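Local coordinates for protein poly(ADP-ribose) glycohydrolase (Thermomonospora curvata, PDB 3SIJ) that hydrolyses the ribose–ribose glycosidic bonds of poly(ADP-ribose), acting as a bacterial poly(ADP-ribose) glycohydrolase, at residues T41-P46 / H146-P151. The protein carries 1 engineered substitution. Sequence-based numbering, arbitrary orientation.
Sequences TRLYRP and HLIYSP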
loop_
_atom_site.group_PDB
_atom_site.type_symbol
_atom_site.label_atom_id
_atom_site.label_comp_id
_atom_site.label_asym_id
_atom_site.label_seq_id
_atom_site.Cartn_x
_atom_site.Cartn_y
_atom_site.Cartn_z
ATOM N N THR A 41 -9.424 7.848 -9.209
ATOM C CA THR A 41 -9.513 6.701 -8.312
ATOM C C THR A 41 -10.605 5.741 -8.785
ATOM O O THR A 41 -11.711 6.163 -9.115
ATOM C CB THR A 41 -9.802 7.189 -6.859
ATOM O OG1 THR A 41 -8.680 7.943 -6.392
ATOM C CG2 THR A 41 -10.062 6.033 -5.905
ATOM N N ARG A 42 -10.291 4.453 -8.805
ATOM C CA ARG A 42 -11.234 3.437 -9.256
ATOM C C ARG A 42 -11.362 2.286 -8.263
ATOM O O ARG A 42 -10.394 1.856 -7.652
ATOM C CB ARG A 42 -10.836 2.905 -10.641
ATOM C CG ARG A 42 -11.034 3.941 -11.777
ATOM C CD ARG A 42 -12.459 4.514 -11.796
ATOM N NE ARG A 42 -12.676 5.491 -12.873
ATOM C CZ ARG A 42 -12.525 6.812 -12.752
ATOM N NH1 ARG A 42 -12.162 7.350 -11.588
ATOM N NH2 ARG A 42 -12.753 7.605 -13.799
ATOM N N LEU A 43 -12.583 1.803 -8.103
ATOM C CA LEU A 43 -12.836 0.620 -7.297
ATOM C C LEU A 43 -12.916 -0.569 -8.236
ATOM O O LEU A 43 -13.677 -0.550 -9.205
ATOM C CB LEU A 43 -14.154 0.777 -6.530
ATOM C CG LEU A 43 -14.614 -0.467 -5.743
ATOM C CD1 LEU A 43 -13.550 -0.965 -4.771
ATOM C CD2 LEU A 43 -15.926 -0.179 -4.986
ATOM N N TYR A 44 -12.118 -1.597 -7.962
ATOM C CA TYR A 44 -12.182 -2.844 -8.719
ATOM C C TYR A 44 -12.825 -3.930 -7.883
ATOM O O TYR A 44 -12.368 -4.232 -6.783
ATOM C CB TYR A 44 -10.787 -3.319 -9.146
ATOM C CG TYR A 44 -10.221 -2.526 -10.289
ATOM C CD1 TYR A 44 -10.620 -2.774 -11.596
ATOM C CD2 TYR A 44 -9.311 -1.517 -10.068
ATOM C CE1 TYR A 44 -10.118 -2.035 -12.649
ATOM C CE2 TYR A 44 -8.799 -0.773 -11.117
ATOM C CZ TYR A 44 -9.208 -1.031 -12.400
ATOM O OH TYR A 44 -8.698 -0.291 -13.440
ATOM N N ARG A 45 -13.875 -4.528 -8.425
ATOM C CA ARG A 45 -14.548 -5.630 -7.766
ATOM C C ARG A 45 -13.789 -6.921 -8.055
ATOM O O ARG A 45 -13.106 -7.014 -9.065
ATOM C CB ARG A 45 -15.985 -5.745 -8.270
ATOM C CG ARG A 45 -16.870 -4.581 -7.862
ATOM C CD ARG A 45 -18.322 -4.840 -8.250
ATOM N NE ARG A 45 -19.189 -3.745 -7.815
ATOM C CZ ARG A 45 -19.471 -2.675 -8.554
ATOM N NH1 ARG A 45 -18.964 -2.555 -9.774
ATOM N NH2 ARG A 45 -20.265 -1.728 -8.073
ATOM N N PRO A 46 -13.904 -7.912 -7.161
ATOM C CA PRO A 46 -13.149 -9.163 -7.303
ATOM C C PRO A 46 -13.239 -9.753 -8.704
ATOM O O PRO A 46 -12.220 -10.142 -9.267
ATOM C CB PRO A 46 -13.824 -10.086 -6.293
ATOM C CG PRO A 46 -14.283 -9.152 -5.215
ATOM C CD PRO A 46 -14.667 -7.869 -5.902
ATOM N N HIS A 146 -11.631 -6.966 -3.295
ATOM C CA HIS A 146 -11.867 -5.593 -3.755
ATOM C C HIS A 146 -10.564 -4.815 -3.688
ATOM O O HIS A 146 -9.799 -4.972 -2.751
ATOM C CB HIS A 146 -12.910 -4.855 -2.901
ATOM C CG HIS A 146 -14.320 -5.287 -3.152
ATOM N ND1 HIS A 146 -15.155 -4.637 -4.038
ATOM C CD2 HIS A 146 -15.045 -6.302 -2.628
ATOM C CE1 HIS A 146 -16.335 -5.234 -4.048
ATOM N NE2 HIS A 146 -16.293 -6.250 -3.204
ATOM N N LEU A 147 -10.325 -3.954 -4.664
ATOM C CA LEU A 147 -9.087 -3.195 -4.672
ATOM C C LEU A 147 -9.388 -1.770 -5.119
ATOM O O LEU A 147 -10.193 -1.561 -6.036
ATOM C CB LEU A 147 -8.100 -3.877 -5.627
ATOM C CG LEU A 147 -6.726 -3.295 -5.918
ATOM C CD1 LEU A 147 -5.804 -4.427 -6.361
ATOM C CD2 LEU A 147 -6.834 -2.245 -6.995
ATOM N N ILE A 148 -8.759 -0.796 -4.463
ATOM C CA ILE A 148 -8.867 0.597 -4.897
ATOM C C ILE A 148 -7.562 1.003 -5.574
ATOM O O ILE A 148 -6.481 0.830 -5.014
ATOM C CB ILE A 148 -9.140 1.560 -3.708
ATOM C CG1 ILE A 148 -10.482 1.202 -3.057
ATOM C CG2 ILE A 148 -9.147 3.036 -4.165
ATOM C CD1 ILE A 148 -10.670 1.855 -1.675
ATOM N N TYR A 149 -7.682 1.530 -6.783
ATOM C CA TYR A 149 -6.526 1.989 -7.530
ATOM C C TYR A 149 -6.505 3.507 -7.477
ATOM O O TYR A 149 -7.477 4.151 -7.899
ATOM C CB TYR A 149 -6.604 1.547 -8.982
ATOM C CG TYR A 149 -5.472 2.138 -9.794
ATOM C CD1 TYR A 149 -4.157 1.746 -9.562
ATOM C CD2 TYR A 149 -5.715 3.106 -10.768
ATOM C CE1 TYR A 149 -3.106 2.295 -10.281
ATOM C CE2 TYR A 149 -4.677 3.656 -11.499
ATOM C CZ TYR A 149 -3.373 3.242 -11.251
ATOM O OH TYR A 149 -2.334 3.783 -11.972
ATOM N N SER A 150 -5.417 4.072 -6.944
ATOM C CA SER A 150 -5.309 5.521 -6.782
ATOM C C SER A 150 -4.111 6.035 -7.569
ATOM O O SER A 150 -2.974 5.878 -7.127
ATOM C CB SER A 150 -5.098 5.883 -5.308
ATOM O OG SER A 150 -6.086 5.304 -4.475
ATOM N N PRO A 151 -4.357 6.643 -8.740
ATOM C CA PRO A 151 -3.259 7.088 -9.607
ATOM C C PRO A 151 -2.714 8.458 -9.218
ATOM O O PRO A 151 -3.490 9.319 -8.835
ATOM C CB PRO A 151 -3.920 7.186 -10.981
ATOM C CG PRO A 151 -5.369 7.556 -10.654
ATOM C CD PRO A 151 -5.681 6.834 -9.356
#
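Arg42 and Tyr149 face each other as an antiparallel hydrogen-bonded pair, and Tyr44 and Leu147 form the next one. Arg42 N gives to Tyr149 O at 3.0 Å and Tyr149 N returns to Arg42 O; Tyr44 N reaches Leu147 O at 2.7 Å, nearly straight at 172°, and Leu147 N closes the second ring on Tyr44 O. Between them sits the non-hydrogen-bonded pair Leu43–Ile148.

The apolar contacts fall on two faces. On one, the ring edge of Tyr44 lies against Tyr149, with Tyr44 CE2 3.8 Å from Tyr149 CB, while Tyr44 CD2 meets Leu147 CD2; Tyr44 OH bonds His210, whose ring stacks on Tyr149. On the other, Leu43 CD1 approaches Ile148 CG1. Thr41, its chi1 of -65° turning OG1 to Ser124 and Ala37, brings CG2 to 3.6 Å from Ile148 CG2. Helix 129-138 covers this side.

At the end of the ladder Pro46 CD sits over the centre of the His146 ring, 3.5 Å from the centroid and 7° off the normal, a CH-pi contact. Arg45 CG runs alongside the same ring. Replacing His146 with an alanine is likely to leave Pro46 CD without an aromatic face to rest on and to open a gap beside Arg45 CG.

Backbone bonds thus set the register of 42-44, an edge strand of the macrodomain sheet, while apolar packing, with the Tyr44–His210 bond, covers both faces and CH-pi contact sets the first residue of helix 46-54 against His146, just ahead of strand 147-157.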